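Local atomic coordinates of transcriptional regulator (PDB entry 2H0A), a protein that probably regulates transcription as a CcpA-like repressor, with a domain resembling periplasmic binding proteins. Residues A118-E123 with D155-T160. Sequence-based numbering, arbitrary orientation.
Sequences AIAVEE and DRLYIT
Ile119 and Thr160 run alongside each other in the same direction, and methyl meets methyl: Ile119 CG2 is 3.7 Å from Thr160 CG2. Thr160 turns OG1 anti to its backbone N (chi1 -177°), which leaves CG2 between N and the carbonyl carbon. Tyr158 shares this face of the sheet with Ile119 and Thr160. Its CB stays near the partner strand, while the ring extends off that strand. The ring meets that of His173, both Tyr158 and Ile119 pack on Ala170 and Phe174 of helix 164-175, and Thr160 packs on Glu165 of the second subunit.

On the other face, Leu157 CD1 reaches over to two alanines. It lies 4.1 Å from Ala118 CB and 4.0 Å from Ala120 CB. Ala118 and Leu157 are covered by Met138 of helix 133-147. Further along, Ile159 and Glu122 are also neighbours, and Ile159 CG2 comes 3.4 Å from Glu122 CB. Glu122 CG is anti to the backbone N (chi1 -176°), and it too lies near Ile159 CG2, at 4.0 Å. Glu122 OE1 also passes near Ile159 CG2.

The two strands are parallel neighbours joined through helix 133-147, a beta-alpha-beta crossover in the periplasmic binding protein-like domain. Strand 157-160 is the outermost on this side of the chain's sheet. Strand 116-121 lies just inside it, and on its far side Ile119 is hydrogen-bonded through its backbone to Phe185 of strand 182-185.

Five backbone hydrogen bonds join the pair, from Ala118 N to Arg156 O at one end to Glu122 N to Thr160 O at the other. The bond from Ala120 N to Tyr158 O is 2.8 Å and nearly straight (173°). Tyr158 N to Ala118 O is more bent. CA-H...O contacts fill in between, such as Ile159 CA to Ala120 O at 3.4 Å.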
loop_
_atom_site.group_PDB
_atom_site.type_symbol
_atom_site.label_atom_id
_atom_site.label_comp_id
_atom_site.label_asym_id
_atom_site.label_seq_id
_atom_site.Cartn_x
_atom_site.Cartn_y
_atom_site.Cartn_z
ATOM N N ALA A 118 -8.298 -13.344 -16.134
ATOM C CA ALA A 118 -7.237 -12.371 -15.976
ATOM C C ALA A 118 -7.549 -11.409 -14.834
ATOM O O ALA A 118 -8.718 -11.122 -14.536
ATOM C CB ALA A 118 -7.045 -11.600 -17.273
ATOM N N ILE A 119 -6.491 -10.925 -14.192
ATOM C CA ILE A 119 -6.628 -9.983 -13.095
ATOM C C ILE A 119 -5.972 -8.678 -13.536
ATOM O O ILE A 119 -4.817 -8.665 -13.966
ATOM C CB ILE A 119 -5.945 -10.504 -11.798
ATOM C CG1 ILE A 119 -6.479 -11.894 -11.446
ATOM C CG2 ILE A 119 -6.227 -9.553 -10.638
ATOM C CD1 ILE A 119 -5.902 -12.479 -10.192
ATOM N N ALA A 120 -6.730 -7.589 -13.446
ATOM C CA ALA A 120 -6.242 -6.275 -13.832
ATOM C C ALA A 120 -6.069 -5.399 -12.598
ATOM O O ALA A 120 -7.000 -5.222 -11.809
ATOM C CB ALA A 120 -7.218 -5.632 -14.804
ATOM N N VAL A 121 -4.870 -4.856 -12.433
ATOM C CA VAL A 121 -4.578 -3.999 -11.291
ATOM C C VAL A 121 -5.072 -2.576 -11.537
ATOM O O VAL A 121 -4.755 -1.960 -12.558
ATOM C CB VAL A 121 -3.073 -3.976 -10.994
ATOM C CG1 VAL A 121 -2.795 -3.096 -9.790
ATOM C CG2 VAL A 121 -2.578 -5.395 -10.751
ATOM N N GLU A 122 -5.849 -2.067 -10.585
ATOM C CA GLU A 122 -6.432 -0.735 -10.673
ATOM C C GLU A 122 -6.010 0.158 -9.506
ATOM O O GLU A 122 -6.676 0.198 -8.471
ATOM C CB GLU A 122 -7.961 -0.859 -10.702
ATOM C CG GLU A 122 -8.725 0.446 -10.895
ATOM C CD GLU A 122 -8.621 0.985 -12.309
ATOM O OE1 GLU A 122 -8.981 0.252 -13.256
ATOM O OE2 GLU A 122 -8.184 2.144 -12.472
ATOM N N GLU A 123 -4.900 0.868 -9.674
ATOM C CA GLU A 123 -4.418 1.777 -8.639
ATOM C C GLU A 123 -4.680 3.218 -9.063
ATOM O O GLU A 123 -4.282 3.634 -10.155
ATOM C CB GLU A 123 -2.922 1.581 -8.395
ATOM C CG GLU A 123 -2.576 0.316 -7.631
ATOM C CD GLU A 123 -3.339 0.196 -6.327
ATOM O OE1 GLU A 123 -3.662 1.243 -5.723
ATOM O OE2 GLU A 123 -3.607 -0.948 -5.899
ATOM N N ASP A 155 -16.143 -10.844 -18.969
ATOM C CA ASP A 155 -16.835 -11.601 -17.933
ATOM C C ASP A 155 -15.883 -12.598 -17.272
ATOM O O ASP A 155 -16.272 -13.334 -16.371
ATOM C CB ASP A 155 -18.044 -12.340 -18.508
ATOM C CG ASP A 155 -17.651 -13.552 -19.326
ATOM O OD1 ASP A 155 -16.964 -13.375 -20.357
ATOM O OD2 ASP A 155 -18.028 -14.684 -18.936
ATOM N N ARG A 156 -14.637 -12.623 -17.734
ATOM C CA ARG A 156 -13.622 -13.507 -17.166
ATOM C C ARG A 156 -12.476 -12.658 -16.641
ATOM O O ARG A 156 -11.389 -13.149 -16.357
ATOM C CB ARG A 156 -13.118 -14.511 -18.212
ATOM C CG ARG A 156 -14.033 -15.710 -18.355
ATOM C CD ARG A 156 -13.580 -16.659 -19.433
ATOM N NE ARG A 156 -13.730 -16.065 -20.751
ATOM C CZ ARG A 156 -12.770 -16.051 -21.670
ATOM N NH1 ARG A 156 -11.590 -16.610 -21.407
ATOM N NH2 ARG A 156 -12.982 -15.456 -22.835
ATOM N N LEU A 157 -12.755 -11.367 -16.512
ATOM C CA LEU A 157 -11.797 -10.394 -16.010
ATOM C C LEU A 157 -12.158 -9.983 -14.590
ATOM O O LEU A 157 -13.327 -10.005 -14.202
ATOM C CB LEU A 157 -11.813 -9.143 -16.882
ATOM C CG LEU A 157 -10.934 -7.992 -16.409
ATOM C CD1 LEU A 157 -9.474 -8.336 -16.649
ATOM C CD2 LEU A 157 -11.303 -6.739 -17.149
ATOM N N TYR A 158 -11.148 -9.611 -13.812
ATOM C CA TYR A 158 -11.386 -9.159 -12.454
ATOM C C TYR A 158 -10.478 -7.981 -12.203
ATOM O O TYR A 158 -9.285 -8.036 -12.485
ATOM C CB TYR A 158 -11.083 -10.249 -11.433
ATOM C CG TYR A 158 -11.610 -9.924 -10.048
ATOM C CD1 TYR A 158 -12.951 -10.110 -9.731
ATOM C CD2 TYR A 158 -10.765 -9.434 -9.057
ATOM C CE1 TYR A 158 -13.433 -9.826 -8.469
ATOM C CE2 TYR A 158 -11.242 -9.143 -7.789
ATOM C CZ TYR A 158 -12.576 -9.343 -7.501
ATOM O OH TYR A 158 -13.051 -9.063 -6.235
ATOM N N ILE A 159 -11.053 -6.910 -11.678
ATOM C CA ILE A 159 -10.289 -5.713 -11.385
ATOM C C ILE A 159 -10.130 -5.587 -9.873
ATOM O O ILE A 159 -11.091 -5.770 -9.119
ATOM C CB ILE A 159 -11.006 -4.465 -11.948
ATOM C CG1 ILE A 159 -11.349 -4.693 -13.426
ATOM C CG2 ILE A 159 -10.115 -3.239 -11.797
ATOM C CD1 ILE A 159 -12.216 -3.617 -14.039
ATOM N N THR A 160 -8.915 -5.282 -9.430
ATOM C CA THR A 160 -8.647 -5.139 -8.006
ATOM C C THR A 160 -7.350 -4.370 -7.738
ATOM O O THR A 160 -6.782 -3.772 -8.645
ATOM C CB THR A 160 -8.608 -6.537 -7.316
ATOM O OG1 THR A 160 -8.406 -6.372 -5.910
ATOM C CG2 THR A 160 -7.503 -7.407 -7.895
#